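Local coordinates for protein exoglucanase A (Cellulomonas fimi, PDB 7CBD) that hydrolyses beta-1,4-glucosidic linkages of cellulose with inversion of anomeric configuration, releasing cellobiose from non-reducing chain ends, this chain being its catalytic domain, at residues G98-A103 against E147-P152; P152-N157 against Q165-Y170; Y169-V174 against A209-E214. All coordinates share one frame; numbering follows the deposited sequence. Where two conformers were deposited one is given.

How the interactions relate
Following the chain from the N terminus, interaction 1 joins the loop after strand 87-93 to the loop after strand 141-146, closing 43 residues that include helix 114-132. Interaction 2 starts where it ends, at Pro-152, and folds short helix 153-156 back on helix 161-182 across only seven residues. Interaction 3 begins on that same helix, sharing Tyr-169 and Tyr-170, and spans strand 187-192 to reach helix 202-218. The three closures follow in series, without nesting or crossing. Tyr-170 links interactions 1 and 2: its ring packs in interaction 2, while its OH lies 2.7 Å from Gly-98 O of interaction 1. Loops beside the active site are thus tied to outer helices.

Interaction 1: residues G98-A103 against E147-P152; sequences GRDCFA and EPDSLP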
loop_
_atom_site.group_PDB
_atom_site.type_symbol
_atom_site.label_atom_id
_atom_site.label_comp_id
_atom_site.label_asym_id
_atom_site.label_seq_id
_atom_site.Cartn_x
_atom_site.Cartn_y
_atom_site.Cartn_z
ATOM N N GLY A 98 8.034 13.396 11.548
ATOM C CA GLY A 98 7.821 14.131 10.314
ATOM C C GLY A 98 7.161 13.317 9.221
ATOM O O GLY A 98 7.380 13.588 8.034
ATOM N N ARG A 99 6.341 12.332 9.597
ATOM C CA ARG A 99 5.721 11.424 8.640
ATOM C C ARG A 99 5.006 12.189 7.534
ATOM O O ARG A 99 4.396 13.233 7.770
ATOM C CB ARG A 99 4.696 10.548 9.366
ATOM C CG ARG A 99 4.539 9.161 8.776
ATOM C CD ARG A 99 3.472 8.358 9.500
ATOM N NE ARG A 99 2.144 8.891 9.232
ATOM C CZ ARG A 99 1.040 8.494 9.850
ATOM N NH1 ARG A 99 1.090 7.541 10.776
ATOM N NH2 ARG A 99 -0.122 9.051 9.537
ATOM N N ASP A 100 5.086 11.654 6.316
ATOM C CA ASP A 100 4.381 12.207 5.156
ATOM C C ASP A 100 4.752 13.674 4.928
ATOM O O ASP A 100 3.895 14.556 4.878
ATOM C CB ASP A 100 2.863 12.040 5.290
ATOM C CG ASP A 100 2.465 10.647 5.717
ATOM O OD1 ASP A 100 2.635 9.698 4.924
ATOM O OD2 ASP A 100 1.986 10.489 6.855
ATOM N N CYS A 101 6.054 13.921 4.771
ATOM C CA CYS A 101 6.552 15.295 4.802
ATOM C C CYS A 101 6.069 16.151 3.637
ATOM O O CYS A 101 6.057 17.380 3.762
ATOM C CB CYS A 101 8.076 15.315 4.879
ATOM S SG CYS A 101 8.923 14.552 3.475
ATOM N N PHE A 102 5.833 15.532 2.536
ATOM C CA PHE A 102 5.194 16.243 1.329
ATOM C C PHE A 102 3.652 16.668 1.493
ATOM O O PHE A 102 3.223 17.380 0.647
ATOM C CB PHE A 102 5.342 15.305 0.123
ATOM C CG PHE A 102 5.148 15.957 -1.221
ATOM C CD1 PHE A 102 5.666 17.211 -1.492
ATOM C CD2 PHE A 102 4.483 15.280 -2.233
ATOM C CE1 PHE A 102 5.499 17.788 -2.737
ATOM C CE2 PHE A 102 4.317 15.849 -3.479
ATOM C CZ PHE A 102 4.832 17.101 -3.731
ATOM N N ALA A 103 2.939 16.183 2.493
ATOM C CA ALA A 103 1.590 16.575 2.713
ATOM C C ALA A 103 1.595 18.004 3.210
ATOM O O ALA A 103 2.393 18.394 3.978
ATOM C CB ALA A 103 0.981 15.631 3.702
ATOM N N GLU A 147 7.453 1.703 6.702
ATOM C CA GLU A 147 7.277 3.148 6.565
ATOM C C GLU A 147 6.895 3.599 5.159
ATOM O O GLU A 147 7.700 4.211 4.441
ATOM C CB GLU A 147 8.482 3.902 7.132
ATOM C CG GLU A 147 8.673 3.691 8.630
ATOM C CD GLU A 147 7.645 4.406 9.504
ATOM O OE1 GLU A 147 6.881 5.261 8.999
ATOM O OE2 GLU A 147 7.599 4.116 10.721
ATOM N N PRO A 148 5.653 3.351 4.754
ATOM C CA PRO A 148 5.150 3.932 3.502
ATOM C C PRO A 148 5.331 5.446 3.468
ATOM O O PRO A 148 5.352 6.113 4.503
ATOM C CB PRO A 148 3.662 3.555 3.519
ATOM C CG PRO A 148 3.600 2.324 4.394
ATOM C CD PRO A 148 4.641 2.540 5.449
ATOM N N ASP A 149 5.481 5.983 2.255
ATOM C CA ASP A 149 5.549 7.432 2.047
ATOM C C ASP A 149 6.689 8.087 2.824
ATOM O O ASP A 149 6.519 9.164 3.400
ATOM C CB ASP A 149 4.211 8.107 2.361
ATOM C CG ASP A 149 4.177 9.557 1.926
ATOM O OD1 ASP A 149 4.872 9.900 0.944
ATOM O OD2 ASP A 149 3.483 10.359 2.588
ATOM N N SER A 150 7.864 7.452 2.838
ATOM C CA SER A 150 8.986 8.003 3.593
ATOM C C SER A 150 10.178 8.324 2.696
ATOM O O SER A 150 10.243 9.413 2.113
ATOM C CB SER A 150 9.376 7.099 4.776
ATOM O OG SER A 150 9.839 5.822 4.355
ATOM N N LEU A 151 11.107 7.376 2.561
ATOM C CA LEU A 151 12.420 7.680 1.989
ATOM C C LEU A 151 12.397 8.334 0.613
ATOM O O LEU A 151 13.221 9.236 0.379
ATOM C CB LEU A 151 13.327 6.444 2.011
ATOM C CG LEU A 151 13.770 6.009 3.407
ATOM C CD1 LEU A 151 14.343 4.600 3.364
ATOM C CD2 LEU A 151 14.795 6.970 3.985
ATOM N N PRO A 152 11.539 7.941 -0.334
ATOM C CA PRO A 152 11.580 8.586 -1.656
ATOM C C PRO A 152 11.204 10.061 -1.648
ATOM O O PRO A 152 11.458 10.744 -2.649
ATOM C CB PRO A 152 10.593 7.759 -2.484
ATOM C CG PRO A 152 10.552 6.416 -1.795
ATOM C CD PRO A 152 10.653 6.759 -0.338
HETATM O O HOH W 1 6.798 9.473 6.115
HETATM O O HOH W 2 4.823 12.831 1.802
#
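The backbones of 98-103 and 147-152 approach most closely at Asp-100 and Asp-149, whose CA atoms lie 5.8 Å apart, both residues having the positive phi and psi of the left-handed helical region. Their side chains cross at about a right angle, yet the carboxylate planes are only 25° apart, and Asp-100 OD1 comes to 2.6 Å from Asp-149 OD2. Asp-149 reaches across with CG anti to its own backbone N (chi1 -170°). The same OD1 of Asp-100 is hydrogen-bonded to Tyr-94 OH, while OD2 of Asp-100 is met on the syn side, somewhat out of the carboxylate plane, by Arg-99 NE, a salt bridge of 2.9 Å with an N-H...O angle of 162°. Asp-55 O, Tyr-94 O and Asn-107 OD1 bind the far end of Arg-99, so this guanidinium is fixed by several bonds and in turn positions the Asp-100 carboxylate. Both segments are loops following neighbouring parallel strands of the distorted beta/alpha barrel of glycosyl hydrolase family 6; Asp-149 is the predicted proton donor, and the side chain of Asp-100 lies about 10 Å from that of Asp-371, the predicted nucleophile. A water bridges the two backbones, accepting from Asp-100 N at 2.8 Å and donating to Asp-149 O at 2.7 Å. Within 147-152, Ser-150 OG donates to Glu-147 O over 2.7 Å in the carbonyl plane, tying together the residues on either side of Pro-148 and Asp-149.

Interaction 2: residues P152-N157 against Q165-Y170; sequences PNLTTN and QAAPYY
Leu-154 points its isobutyl group at Ala-167 and Tyr-170, packing the short, weakly bonded helix 153-156 against helix 161-182 in the helical layer outside the strands of the family 6 beta/alpha barrel; the CA atoms of Leu-154 and Ala-167 are 6.2 Å apart. The branch doing most of the touching is CD2, which lies 3.6 Å from Ala-167 CB, with CD1 beside the Ala-167 backbone. The leucine side chain runs at a slant to that of Tyr-170, and Leu-154 CD2 meets Tyr-170 CD1 at 3.8 Å. One face of this ring is taken by Ala-166 CB, 3.5 Å above the plane and offset toward the rim, and the phenol OH is hydrogen-bonded to Gly-98 O, so one face is packed and the hydroxyl end is held. An alanine at Leu-154 would remove both methyl branches and is likely to open a gap between the short helix and the surface formed by Ala-167 and the tyrosine ring. Beside Leu-154, Asn-153 ND2 passes 4.3 Å from Tyr-170 CE1, but its bonds go to OD1 of Asp-149, the residue predicted to be the proton donor, and to Ser-150 O. Asn-153 is therefore a second-shell residue, its carbonyl held in turn by Asn-157: ND2 of Asn-157 donates to Asn-153 OD1 over 2.9 Å at 166°.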
loop_
_atom_site.group_PDB
_atom_site.type_symbol
_atom_site.label_atom_id
_atom_site.label_comp_id
_atom_site.label_asym_id
_atom_site.label_seq_id
_atom_site.Cartn_x
_atom_site.Cartn_y
_atom_site.Cartn_z
ATOM N N PRO A 152 11.539 7.941 -0.334
ATOM C CA PRO A 152 11.580 8.586 -1.656
ATOM C C PRO A 152 11.204 10.061 -1.648
ATOM O O PRO A 152 11.458 10.744 -2.649
ATOM C CB PRO A 152 10.593 7.759 -2.484
ATOM C CG PRO A 152 10.552 6.416 -1.795
ATOM C CD PRO A 152 10.653 6.759 -0.338
ATOM N N ASN A 153 10.605 10.574 -0.571
ATOM C CA ASN A 153 10.428 12.019 -0.472
ATOM C C ASN A 153 11.766 12.738 -0.471
ATOM O O ASN A 153 11.838 13.909 -0.853
ATOM C CB ASN A 153 9.685 12.373 0.813
ATOM C CG ASN A 153 8.221 12.054 0.739
ATOM O OD1 ASN A 153 7.469 12.724 0.032
ATOM N ND2 ASN A 153 7.803 11.025 1.463
ATOM N N LEU A 154 12.834 12.059 -0.049
ATOM C CA LEU A 154 14.125 12.716 0.101
ATOM C C LEU A 154 14.829 12.943 -1.227
ATOM O O LEU A 154 15.786 13.725 -1.276
ATOM C CB LEU A 154 15.012 11.933 1.079
ATOM C CG LEU A 154 14.367 11.602 2.436
ATOM C CD1 LEU A 154 15.400 10.993 3.373
ATOM C CD2 LEU A 154 13.677 12.807 3.078
ATOM N N THR A 155 14.374 12.291 -2.300
ATOM C CA THR A 155 14.957 12.459 -3.623
ATOM C C THR A 155 14.006 13.085 -4.632
ATOM O O THR A 155 14.427 13.369 -5.759
ATOM C CB THR A 155 15.398 11.099 -4.172
ATOM O OG1 THR A 155 14.312 10.177 -4.023
ATOM C CG2 THR A 155 16.611 10.582 -3.413
ATOM N N THR A 156 12.745 13.288 -4.279
ATOM C CA THR A 156 11.776 13.910 -5.164
ATOM C C THR A 156 11.141 15.164 -4.588
ATOM O O THR A 156 10.747 16.047 -5.353
ATOM C CB THR A 156 10.644 12.926 -5.486
ATOM O OG1 THR A 156 10.009 12.514 -4.267
ATOM C CG2 THR A 156 11.174 11.709 -6.243
ATOM N N ASN A 157 11.016 15.258 -3.268
ATOM C CA ASN A 157 10.242 16.306 -2.620
ATOM C C ASN A 157 11.075 17.107 -1.633
ATOM O O ASN A 157 10.519 17.752 -0.744
ATOM C CB ASN A 157 9.022 15.698 -1.934
ATOM C CG ASN A 157 8.074 15.080 -2.921
ATOM O OD1 ASN A 157 7.929 15.577 -4.045
ATOM N ND2 ASN A 157 7.433 13.981 -2.529
ATOM N N GLN A 165 13.539 18.897 6.848
ATOM C CA GLN A 165 13.538 18.680 8.290
ATOM C C GLN A 165 13.422 17.200 8.622
ATOM O O GLN A 165 14.052 16.716 9.570
ATOM C CB GLN A 165 12.373 19.444 8.927
ATOM C CG GLN A 165 12.481 20.963 8.832
ATOM C CD GLN A 165 11.122 21.670 8.882
ATOM O OE1 GLN A 165 10.083 21.051 9.141
ATOM N NE2 GLN A 165 11.129 22.974 8.621
ATOM N N ALA A 166 12.630 16.465 7.841
ATOM C CA ALA A 166 12.367 15.064 8.140
ATOM C C ALA A 166 13.515 14.158 7.721
ATOM O O ALA A 166 13.678 13.078 8.297
ATOM C CB ALA A 166 11.072 14.613 7.458
ATOM N N ALA A 167 14.310 14.581 6.733
ATOM C CA ALA A 167 15.337 13.730 6.128
ATOM C C ALA A 167 16.222 12.997 7.127
ATOM O O ALA A 167 16.325 11.763 7.026
ATOM C CB ALA A 167 16.150 14.514 5.086
ATOM N N PRO A 168 16.882 13.653 8.084
ATOM C CA PRO A 168 17.723 12.880 9.009
ATOM C C PRO A 168 16.925 11.902 9.848
ATOM O O PRO A 168 17.433 10.829 10.194
ATOM C CB PRO A 168 18.406 13.960 9.859
ATOM C CG PRO A 168 17.511 15.145 9.751
ATOM C CD PRO A 168 16.949 15.099 8.367
ATOM N N TYR A 169 15.667 12.223 10.149
ATOM C CA TYR A 169 14.850 11.334 10.961
ATOM C C TYR A 169 14.313 10.154 10.168
ATOM O O TYR A 169 14.164 9.067 10.729
ATOM C CB TYR A 169 13.740 12.129 11.644
ATOM C CG TYR A 169 14.325 13.242 12.471
ATOM C CD1 TYR A 169 15.077 12.957 13.601
ATOM C CD2 TYR A 169 14.169 14.569 12.102
ATOM C CE1 TYR A 169 15.637 13.960 14.356
ATOM C CE2 TYR A 169 14.725 15.579 12.849
ATOM C CZ TYR A 169 15.459 15.269 13.975
ATOM O OH TYR A 169 16.018 16.273 14.723
ATOM N N TYR A 170 14.036 10.330 8.874
ATOM C CA TYR A 170 13.687 9.172 8.058
ATOM C C TYR A 170 14.865 8.216 7.973
ATOM O O TYR A 170 14.705 7.002 8.131
ATOM C CB TYR A 170 13.270 9.593 6.649
ATOM C CG TYR A 170 11.929 10.279 6.495
ATOM C CD1 TYR A 170 11.457 10.588 5.229
ATOM C CD2 TYR A 170 11.138 10.628 7.591
ATOM C CE1 TYR A 170 10.247 11.230 5.040
ATOM C CE2 TYR A 170 9.901 11.270 7.414
ATOM C CZ TYR A 170 9.476 11.577 6.132
ATOM O OH TYR A 170 8.281 12.232 5.911
#

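Interaction 3: residues Y169-V174 against A209-E214; sequences YYRQGV and ATLFAE
Arg-171 and Glu-214 mark the closest backbone approach of 169-174 and 209-214, two helical segments whose CA atoms there are still 9.1 Å apart, so the contact is made by long side chains. Regular i to i+4 bonds, such as Gly-173 N to Tyr-169 O and Glu-214 N to Thr-210 O, show that both are helical here. The span is bridged because Arg-171 is extended from CG to NE (chi2 and chi3 both near 180°), which carries its guanidinium across to the other helix. There the two terminal nitrogens converge end-on upon one oxygen: NH1 donates to Glu-214 OE1 at 3.0 Å and NH2 to Glu-214 OE1 at 3.2 Å. Neither bond is straight, the N-H...O angle at NH1 being 149°, as expected when two donors share one acceptor. OE1 is met nearly along its C-O bond and lies close to the guanidinium plane; the carboxylate is turned only 20° from that plane, and the result is a flat salt bridge. Leu-211 adds an apolar wall: in one of its two conformers CG lies over one guanidinium face and CD1 is 3.5 Å from Arg-171 NH2, so this packing is less certain than the salt bridge. Leu-211 also touches Leu-151 and Leu-154, joining this contact to the loop after strand 141-146 and to helix 153-156. The arrangement is that of neighbouring outer helices in a beta/alpha barrel, helix 161-182 following strand 141-146 and helix 202-218 following the adjacent parallel strand 187-192.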
loop_
_atom_site.group_PDB
_atom_site.type_symbol
_atom_site.label_atom_id
_atom_site.label_comp_id
_atom_site.label_asym_id
_atom_site.label_seq_id
_atom_site.Cartn_x
_atom_site.Cartn_y
_atom_site.Cartn_z
ATOM N N TYR A 169 15.667 12.223 10.149
ATOM C CA TYR A 169 14.850 11.334 10.961
ATOM C C TYR A 169 14.313 10.154 10.168
ATOM O O TYR A 169 14.164 9.067 10.729
ATOM C CB TYR A 169 13.740 12.129 11.644
ATOM C CG TYR A 169 14.325 13.242 12.471
ATOM C CD1 TYR A 169 15.077 12.957 13.601
ATOM C CD2 TYR A 169 14.169 14.569 12.102
ATOM C CE1 TYR A 169 15.637 13.960 14.356
ATOM C CE2 TYR A 169 14.725 15.579 12.849
ATOM C CZ TYR A 169 15.459 15.269 13.975
ATOM O OH TYR A 169 16.018 16.273 14.723
ATOM N N TYR A 170 14.036 10.330 8.874
ATOM C CA TYR A 170 13.687 9.172 8.058
ATOM C C TYR A 170 14.865 8.216 7.973
ATOM O O TYR A 170 14.705 7.002 8.131
ATOM C CB TYR A 170 13.270 9.593 6.649
ATOM C CG TYR A 170 11.929 10.279 6.495
ATOM C CD1 TYR A 170 11.457 10.588 5.229
ATOM C CD2 TYR A 170 11.138 10.628 7.591
ATOM C CE1 TYR A 170 10.247 11.230 5.040
ATOM C CE2 TYR A 170 9.901 11.270 7.414
ATOM C CZ TYR A 170 9.476 11.577 6.132
ATOM O OH TYR A 170 8.281 12.232 5.911
ATOM N N ARG A 171 16.066 8.744 7.739
ATOM C CA ARG A 171 17.233 7.878 7.629
ATOM C C ARG A 171 17.513 7.162 8.948
ATOM O O ARG A 171 17.724 5.946 8.978
ATOM C CB ARG A 171 18.442 8.691 7.178
ATOM C CG ARG A 171 18.414 9.091 5.713
ATOM C CD ARG A 171 19.698 9.826 5.400
ATOM N NE ARG A 171 19.817 10.299 4.026
ATOM C CZ ARG A 171 20.455 9.640 3.064
ATOM N NH1 ARG A 171 20.999 8.453 3.308
ATOM N NH2 ARG A 171 20.546 10.167 1.851
ATOM N N GLN A 172 17.508 7.904 10.057
ATOM C CA GLN A 172 17.843 7.293 11.340
ATOM C C GLN A 172 16.703 6.424 11.857
ATOM O O GLN A 172 16.945 5.375 12.470
ATOM C CB GLN A 172 18.231 8.372 12.349
ATOM C CG GLN A 172 19.469 9.164 11.928
ATOM C CD GLN A 172 19.701 10.405 12.762
ATOM O OE1 GLN A 172 19.358 10.446 13.943
ATOM N NE2 GLN A 172 20.290 11.429 12.148
ATOM N N GLY A 173 15.458 6.833 11.607
ATOM C CA GLY A 173 14.327 6.049 12.064
ATOM C C GLY A 173 14.184 4.748 11.308
ATOM O O GLY A 173 13.929 3.701 11.908
ATOM N N VAL A 174 14.353 4.786 9.983
ATOM C CA VAL A 174 14.289 3.548 9.216
ATOM C C VAL A 174 15.442 2.623 9.597
ATOM O O VAL A 174 15.254 1.410 9.734
ATOM C CB VAL A 174 14.203 3.814 7.700
ATOM C CG1 VAL A 174 14.330 2.505 6.921
ATOM C CG2 VAL A 174 12.890 4.491 7.358
ATOM N N ALA A 209 16.952 4.252 -5.654
ATOM C CA ALA A 209 17.658 2.993 -5.427
ATOM C C ALA A 209 18.969 3.217 -4.678
ATOM O O ALA A 209 19.314 2.453 -3.765
ATOM C CB ALA A 209 17.910 2.272 -6.750
ATOM N N THR A 210 19.720 4.250 -5.062
ATOM C CA THR A 210 20.962 4.580 -4.370
ATOM C C THR A 210 20.706 4.902 -2.903
ATOM O O THR A 210 21.448 4.451 -2.020
ATOM C CB THR A 210 21.633 5.756 -5.079
ATOM O OG1 THR A 210 21.920 5.371 -6.424
ATOM C CG2 THR A 210 22.919 6.175 -4.363
ATOM N N LEU A 211 19.655 5.672 -2.615
ATOM C CA LEU A 211 19.356 6.008 -1.227
ATOM C C LEU A 211 18.972 4.771 -0.422
ATOM O O LEU A 211 19.355 4.641 0.746
ATOM C CB LEU A 211 18.260 7.070 -1.161
ATOM C CG LEU A 211 17.991 7.646 0.230
ATOM C CD1 LEU A 211 17.700 9.141 0.118
ATOM C CD2 LEU A 211 16.852 6.930 0.915
ATOM N N PHE A 212 18.205 3.853 -1.018
ATOM C CA PHE A 212 17.891 2.611 -0.316
ATOM C C PHE A 212 19.154 1.828 0.020
ATOM O O PHE A 212 19.265 1.253 1.111
ATOM C CB PHE A 212 16.935 1.761 -1.156
ATOM C CG PHE A 212 15.529 2.302 -1.203
ATOM C CD1 PHE A 212 14.854 2.625 -0.034
ATOM C CD2 PHE A 212 14.886 2.500 -2.415
ATOM C CE1 PHE A 212 13.564 3.127 -0.072
ATOM C CE2 PHE A 212 13.591 3.006 -2.461
ATOM C CZ PHE A 212 12.926 3.313 -1.284
ATOM N N ALA A 213 20.122 1.799 -0.901
ATOM C CA ALA A 213 21.378 1.112 -0.615
ATOM C C ALA A 213 22.140 1.795 0.514
ATOM O O ALA A 213 22.733 1.119 1.362
ATOM C CB ALA A 213 22.232 1.009 -1.876
ATOM N N GLU A 214 22.148 3.134 0.541
ATOM C CA GLU A 214 22.793 3.840 1.646
ATOM C C GLU A 214 22.151 3.463 2.973
ATOM O O GLU A 214 22.847 3.235 3.971
ATOM C CB GLU A 214 22.688 5.347 1.444
ATOM C CG GLU A 214 23.487 5.864 0.279
ATOM C CD GLU A 214 23.289 7.350 0.052
ATOM O OE1 GLU A 214 22.639 8.006 0.896
ATOM O OE2 GLU A 214 23.783 7.860 -0.974
#